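Local atomic coordinates of protease (Helicobacter pylori, PDB entry 5EUF), a protein that probably acts as a zinc-dependent family M16 peptidase and virulence factor, cleaving the cytoplasmic domain of human junctional adhesion molecule A and weakening the gastric epithelial barrier. Residues S141-L146 with L249-L254; S296-H301 with F313-N318; K322-Q327 with T414-P419. All blocks are in the same frame, centred on the assembly; numbering follows the deposited sequence.

Followed from the N terminus, the chain makes three closures in series, with none nested in or crossing another. Contact 1 comes first and spans 102 intervening residues, bringing the start of helix 142-154 onto strand 251-258. Contact 2 is local: it pairs the two strands of the hairpin 295-302/309-317 across an 11-residue gap. The chain then passes into helix 323-338, and contact 3 returns the C-terminal strand 412-418 to that helix after 86 residues. All three meet at one mixed sheet, in which strand 251-258 lies between strands 412-418 and 309-317. Contact 1 and contact 3 place helices against this sheet, while contact 2 adds the strand 295-302 beside 309-317.

Contact 1: residues S141-L146 with L249-L254; sequences SPIGML and LEWVAL
The indole of Trp251 receives Pro142 over one face, with CB of the proline 3.9 Å above the ring plane and displaced toward the rim. The nearest ring atom to Pro142 CB is Trp251 NE1, at 4.0 Å. Ile143 reaches the six-membered part of the indole at a slant, its CD1 lying 4.4 Å from Trp251 CZ3. Gly316 and Gln297 of the neighbouring hairpin also touch the tryptophan, so residues from several parts of the fold gather round it. Trp251 keeps CG anti to its carbonyl carbon (chi1 -65°) and beside the backbone N, and the ring meets the helix. Here the first turn of helix 142-154, from the Insulinase family region, packs on strand 251-258 of the inactive M16 region, as a helix laid on a sheet with the segment axes 34° apart. Leu146 sits deeper. With CG anti to the backbone N (chi1 179°), its fork spreads along the strand: CD1 meets Ala253 CB at 3.6 Å, while CD2 comes to Trp251 CB at 3.9 Å; Leu146 and Trp251 cross at about a right angle. The contact between the segments is apolar, with no hydrogen bond across it. Ser141 occupies the N-cap of the helix, and its OG accepts a weak bond from Gly144 N at 3.3 Å. Met145, present as selenomethionine, packs against Asp235 of the second subunit.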
# COMPACT_ATOMS: atom_id res chain seq x y z
N SER B 141 0.94 -10.15 18.75
CA SER B 141 2.33 -10.47 19.04
C SER B 141 3.20 -9.22 18.98
O SER B 141 3.15 -8.48 18.00
CB SER B 141 2.87 -11.52 18.07
OG SER B 141 4.28 -11.63 18.19
N PRO B 142 4.00 -8.98 20.03
CA PRO B 142 4.86 -7.79 20.08
C PRO B 142 5.80 -7.70 18.88
O PRO B 142 5.68 -6.78 18.07
CB PRO B 142 5.64 -7.98 21.39
CG PRO B 142 4.78 -8.88 22.21
CD PRO B 142 4.13 -9.81 21.24
N ILE B 143 6.73 -8.64 18.77
CA ILE B 143 7.71 -8.62 17.70
C ILE B 143 7.04 -8.76 16.32
O ILE B 143 7.53 -8.22 15.34
CB ILE B 143 8.77 -9.74 17.88
CG1 ILE B 143 9.92 -9.56 16.89
CG2 ILE B 143 8.15 -11.13 17.76
CD1 ILE B 143 10.70 -8.29 17.09
N GLY B 144 5.92 -9.47 16.27
CA GLY B 144 5.21 -9.69 15.03
C GLY B 144 4.54 -8.43 14.50
O GLY B 144 4.68 -8.09 13.33
N MSE B 145 3.80 -7.75 15.37
CA MSE B 145 3.14 -6.50 15.02
C MSE B 145 4.16 -5.43 14.64
O MSE B 145 3.97 -4.68 13.69
CB MSE B 145 2.27 -6.00 16.17
CG MSE B 145 1.43 -4.78 15.83
SE MSE B 145 0.04 -5.17 14.52
CE MSE B 145 -0.91 -3.46 14.56
N LEU B 146 5.24 -5.37 15.42
CA LEU B 146 6.33 -4.42 15.17
C LEU B 146 6.96 -4.66 13.80
O LEU B 146 7.26 -3.72 13.07
CB LEU B 146 7.39 -4.52 16.26
CG LEU B 146 8.61 -3.61 16.13
CD1 LEU B 146 8.19 -2.16 16.21
CD2 LEU B 146 9.64 -3.94 17.20
N LEU B 249 5.97 -4.22 27.69
CA LEU B 249 7.28 -3.60 27.52
C LEU B 249 7.29 -2.79 26.22
O LEU B 249 6.56 -3.11 25.29
CB LEU B 249 8.39 -4.65 27.50
CG LEU B 249 8.57 -5.47 28.77
CD1 LEU B 249 9.82 -6.35 28.67
CD2 LEU B 249 8.64 -4.56 29.98
N GLU B 250 8.12 -1.76 26.17
CA GLU B 250 8.19 -0.93 24.97
C GLU B 250 9.27 -1.42 24.01
O GLU B 250 10.41 -1.69 24.41
CB GLU B 250 8.43 0.54 25.33
CG GLU B 250 7.25 1.19 26.03
CD GLU B 250 7.31 2.71 26.02
OE1 GLU B 250 8.15 3.27 25.28
OE2 GLU B 250 6.51 3.35 26.73
N TRP B 251 8.90 -1.55 22.74
CA TRP B 251 9.81 -2.02 21.70
C TRP B 251 10.12 -0.92 20.69
O TRP B 251 9.40 0.07 20.59
CB TRP B 251 9.21 -3.23 20.98
CG TRP B 251 9.05 -4.43 21.87
CD1 TRP B 251 8.11 -4.60 22.84
CD2 TRP B 251 9.83 -5.62 21.85
NE1 TRP B 251 8.27 -5.83 23.44
CE2 TRP B 251 9.32 -6.47 22.84
CE3 TRP B 251 10.92 -6.05 21.09
CZ2 TRP B 251 9.86 -7.73 23.10
CZ3 TRP B 251 11.46 -7.30 21.34
CH2 TRP B 251 10.93 -8.12 22.34
N VAL B 252 11.20 -1.10 19.93
CA VAL B 252 11.57 -0.14 18.90
C VAL B 252 12.12 -0.83 17.65
O VAL B 252 12.83 -1.84 17.75
CB VAL B 252 12.61 0.88 19.42
CG1 VAL B 252 13.89 0.17 19.83
CG2 VAL B 252 12.90 1.95 18.37
N ALA B 253 11.77 -0.31 16.49
CA ALA B 253 12.33 -0.79 15.24
C ALA B 253 12.93 0.38 14.47
O ALA B 253 12.22 1.30 14.08
CB ALA B 253 11.28 -1.50 14.41
N LEU B 254 14.24 0.35 14.27
CA LEU B 254 14.92 1.39 13.51
C LEU B 254 15.58 0.78 12.28
O LEU B 254 16.52 0.01 12.38
CB LEU B 254 15.97 2.10 14.37
CG LEU B 254 16.88 3.11 13.66
CD1 LEU B 254 16.08 4.20 12.97
CD2 LEU B 254 17.89 3.71 14.63

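Contact 2: residues S296-H301 with F313-N318; sequences SQAFSH and FIAGGN
Strands 297-301 and 313-317 run antiparallel at 178°, and in the hydrogen-bonded pair of Phe299 and Ile314 both Phe299 N to Ile314 O and Ile314 N to Phe299 O measure 3.0 Å. Farther along, Ser296 and Gln297 both face Gly316 in a classic beta bulge. Gly316 O accepts from Ser296 N at 2.7 Å, nearly along the C=O axis, and from Ser296 OG, which stands above the carbonyl plane; Gln297 N adds a weak bond. Gly316 N returns the pairing to Gln297 O at 2.8 Å. Phe299 holds CG in the crowded position between N and carbonyl carbon (chi1 62°), which lays its ring beside Ile314. A CH-pi contact results: Ile314 CB lies over one face of the Phe299 ring, displaced toward the rim, 4.1 Å from its centroid. Ile314 also touches Ile143 and Leu146 of helix 142-154. On the other face of the hairpin, Ala298 CB meets Ala315 CB at 4.1 Å, and Ser300 CB lies against the Phe313 ring while Ser300 OG bonds to Ser273. The chemistry implies a division of labour: backbone bonds set the hairpin's register, at the bulge Gly316 O takes two bonds from Ser296, and apolar contacts lie on both faces.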
# COMPACT_ATOMS: atom_id res chain seq x y z
N SER B 296 15.88 -5.91 27.18
CA SER B 296 15.94 -7.34 27.43
C SER B 296 16.47 -8.06 26.20
O SER B 296 17.14 -9.09 26.29
CB SER B 296 14.55 -7.88 27.79
OG SER B 296 13.66 -7.76 26.70
N GLN B 297 16.15 -7.51 25.03
CA GLN B 297 16.64 -8.03 23.76
C GLN B 297 17.01 -6.89 22.83
O GLN B 297 16.34 -5.86 22.79
CB GLN B 297 15.58 -8.92 23.10
CG GLN B 297 15.51 -10.33 23.67
CD GLN B 297 14.54 -11.21 22.90
OE1 GLN B 297 14.80 -12.39 22.68
NE2 GLN B 297 13.42 -10.63 22.49
N ALA B 298 18.09 -7.08 22.09
CA ALA B 298 18.54 -6.09 21.11
C ALA B 298 19.40 -6.77 20.06
O ALA B 298 20.38 -7.43 20.38
CB ALA B 298 19.30 -4.97 21.79
N PHE B 299 19.03 -6.60 18.79
CA PHE B 299 19.76 -7.24 17.70
C PHE B 299 19.60 -6.47 16.39
O PHE B 299 18.72 -5.63 16.25
CB PHE B 299 19.29 -8.68 17.52
CG PHE B 299 17.84 -8.81 17.15
CD1 PHE B 299 16.86 -8.86 18.13
CD2 PHE B 299 17.45 -8.90 15.82
CE1 PHE B 299 15.53 -8.98 17.79
CE2 PHE B 299 16.12 -9.02 15.47
CZ PHE B 299 15.15 -9.06 16.46
N SER B 300 20.47 -6.78 15.43
CA SER B 300 20.37 -6.21 14.09
C SER B 300 20.30 -7.32 13.04
O SER B 300 20.68 -8.46 13.31
CB SER B 300 21.56 -5.30 13.79
OG SER B 300 22.72 -6.06 13.48
N HIS B 301 19.80 -6.98 11.86
CA HIS B 301 19.73 -7.94 10.77
C HIS B 301 19.79 -7.24 9.42
O HIS B 301 18.86 -6.54 9.04
CB HIS B 301 18.44 -8.77 10.86
CG HIS B 301 18.34 -9.84 9.82
ND1 HIS B 301 17.13 -10.34 9.38
CD2 HIS B 301 19.30 -10.51 9.13
CE1 HIS B 301 17.35 -11.27 8.46
NE2 HIS B 301 18.65 -11.39 8.29
N PHE B 313 17.30 -2.56 12.90
CA PHE B 313 17.61 -2.61 14.33
C PHE B 313 16.34 -2.82 15.15
O PHE B 313 15.38 -2.07 15.02
CB PHE B 313 18.29 -1.31 14.79
CG PHE B 313 19.64 -1.09 14.20
CD1 PHE B 313 20.78 -1.55 14.84
CD2 PHE B 313 19.78 -0.40 13.01
CE1 PHE B 313 22.03 -1.34 14.30
CE2 PHE B 313 21.04 -0.18 12.46
CZ PHE B 313 22.16 -0.65 13.11
N ILE B 314 16.34 -3.85 16.00
CA ILE B 314 15.18 -4.12 16.85
C ILE B 314 15.60 -4.27 18.32
O ILE B 314 16.53 -5.00 18.64
CB ILE B 314 14.44 -5.39 16.41
CG1 ILE B 314 13.96 -5.25 14.96
CG2 ILE B 314 13.26 -5.67 17.33
CD1 ILE B 314 13.17 -6.43 14.46
N ALA B 315 14.90 -3.57 19.20
CA ALA B 315 15.21 -3.61 20.63
C ALA B 315 13.96 -3.57 21.50
O ALA B 315 13.05 -2.77 21.26
CB ALA B 315 16.15 -2.47 20.99
N GLY B 316 13.92 -4.44 22.50
CA GLY B 316 12.81 -4.48 23.44
C GLY B 316 13.29 -4.14 24.84
O GLY B 316 14.09 -4.86 25.43
N GLY B 317 12.79 -3.03 25.37
CA GLY B 317 13.29 -2.49 26.62
C GLY B 317 12.88 -3.25 27.87
O GLY B 317 11.91 -4.00 27.87
N ASN B 318 13.65 -3.04 28.94
CA ASN B 318 13.30 -3.54 30.26
C ASN B 318 12.13 -2.73 30.82
O ASN B 318 11.81 -1.67 30.28
CB ASN B 318 14.52 -3.47 31.19
CG ASN B 318 15.55 -4.54 30.89
OD1 ASN B 318 15.22 -5.62 30.41
ND2 ASN B 318 16.81 -4.24 31.17

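Contact 3: residues K322-Q327 with T414-P419; sequences KAEALQ and TVFLKP
Glu324 and Lys418 meet through two quite different chain shapes. Glu324 bends at its second torsion (chi2 85°), which brings the carboxylate to the lysine amine, whereas Lys418 stays extended from CG to its amine, and the two cross at about a right angle. Lys418 NZ donates to the syn lone pair of Glu324 OE2 in a salt bridge of 2.5 Å. Two residues before Lys418, Phe416 starts with CG anti to the carbonyl carbon, and its ring lies against the helix, where Ala323 CB comes within 3.7 Å of Phe416 CD1. Gln327, with CG anti to the backbone N (chi1 -174°) and extended beyond, reaches the far end of that ring. Its OE1 lies at the ring edge, in plane, 3.5 Å from Phe416 CZ, and the amide is tilted 67° from the ring. The backbone of segment 322-327 is tied to the sheet as well, since Ala323 N bonds to Glu250 OE1, whose side chain also touches Lys418. Val415 and Leu417 pack against helix 142-154 instead. The arrangement is that of an alpha/beta layer, helix 323-338 covering the sheet that contains C-terminal strand 412-418, as in the alpha/beta domains of M16 peptidases.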
# COMPACT_ATOMS: atom_id res chain seq x y z
N LYS B 322 11.29 3.67 28.41
CA LYS B 322 10.58 4.14 27.23
C LYS B 322 11.32 3.77 25.94
O LYS B 322 12.54 3.60 25.94
CB LYS B 322 10.37 5.65 27.30
N ALA B 323 10.57 3.64 24.85
CA ALA B 323 11.13 3.25 23.56
C ALA B 323 12.07 4.31 23.00
O ALA B 323 13.03 4.00 22.31
CB ALA B 323 10.02 2.95 22.57
N GLU B 324 11.78 5.58 23.30
CA GLU B 324 12.61 6.68 22.82
C GLU B 324 14.01 6.61 23.41
O GLU B 324 14.98 7.04 22.78
CB GLU B 324 11.97 8.03 23.16
CG GLU B 324 10.61 8.27 22.51
CD GLU B 324 9.47 7.69 23.32
OE1 GLU B 324 9.73 7.11 24.39
OE2 GLU B 324 8.31 7.81 22.88
N ALA B 325 14.11 6.08 24.63
CA ALA B 325 15.40 5.92 25.29
C ALA B 325 16.26 4.90 24.55
O ALA B 325 17.48 5.03 24.50
CB ALA B 325 15.21 5.51 26.74
N LEU B 326 15.61 3.90 23.97
CA LEU B 326 16.30 2.89 23.18
C LEU B 326 16.82 3.48 21.88
O LEU B 326 17.93 3.17 21.44
CB LEU B 326 15.38 1.71 22.89
CG LEU B 326 14.93 0.88 24.09
CD1 LEU B 326 14.00 -0.24 23.65
CD2 LEU B 326 16.13 0.32 24.83
N GLN B 327 16.01 4.33 21.25
CA GLN B 327 16.39 4.96 20.00
C GLN B 327 17.56 5.92 20.21
O GLN B 327 18.48 5.97 19.39
CB GLN B 327 15.21 5.72 19.39
CG GLN B 327 15.52 6.29 18.02
CD GLN B 327 14.64 7.46 17.65
OE1 GLN B 327 13.90 7.98 18.49
NE2 GLN B 327 14.73 7.90 16.40
N THR B 414 11.35 4.45 11.69
CA THR B 414 11.30 4.16 13.11
C THR B 414 9.89 3.84 13.58
O THR B 414 8.96 4.63 13.36
CB THR B 414 11.85 5.34 13.94
OG1 THR B 414 13.19 5.63 13.53
CG2 THR B 414 11.83 5.01 15.41
N VAL B 415 9.72 2.69 14.22
CA VAL B 415 8.41 2.30 14.73
C VAL B 415 8.47 1.98 16.22
O VAL B 415 9.26 1.13 16.65
CB VAL B 415 7.85 1.08 13.97
CG1 VAL B 415 6.52 0.64 14.58
CG2 VAL B 415 7.68 1.41 12.50
N PHE B 416 7.65 2.67 17.00
CA PHE B 416 7.60 2.46 18.45
C PHE B 416 6.44 1.55 18.84
O PHE B 416 5.34 1.65 18.30
CB PHE B 416 7.46 3.80 19.18
CG PHE B 416 8.62 4.73 18.97
CD1 PHE B 416 9.92 4.28 19.11
CD2 PHE B 416 8.41 6.06 18.62
CE1 PHE B 416 10.99 5.14 18.92
CE2 PHE B 416 9.47 6.92 18.42
CZ PHE B 416 10.76 6.46 18.57
N LEU B 417 6.69 0.66 19.80
CA LEU B 417 5.64 -0.22 20.31
C LEU B 417 5.33 0.10 21.77
O LEU B 417 6.17 -0.09 22.65
CB LEU B 417 6.04 -1.68 20.15
CG LEU B 417 4.90 -2.68 20.33
CD1 LEU B 417 3.76 -2.35 19.38
CD2 LEU B 417 5.40 -4.10 20.10
N LYS B 418 4.12 0.58 22.02
CA LYS B 418 3.70 1.02 23.34
C LYS B 418 2.33 0.42 23.69
O LYS B 418 1.67 -0.14 22.82
CB LYS B 418 3.64 2.55 23.39
CG LYS B 418 4.96 3.24 23.12
CD LYS B 418 4.80 4.74 23.17
CE LYS B 418 6.14 5.44 23.05
NZ LYS B 418 6.01 6.92 23.17
N PRO B 419 1.91 0.50 24.96
CA PRO B 419 2.65 0.91 26.16
C PRO B 419 3.40 -0.26 26.79
O PRO B 419 2.76 -1.24 27.14
CB PRO B 419 1.55 1.42 27.11
CG PRO B 419 0.30 1.52 26.26
CD PRO B 419 0.46 0.47 25.22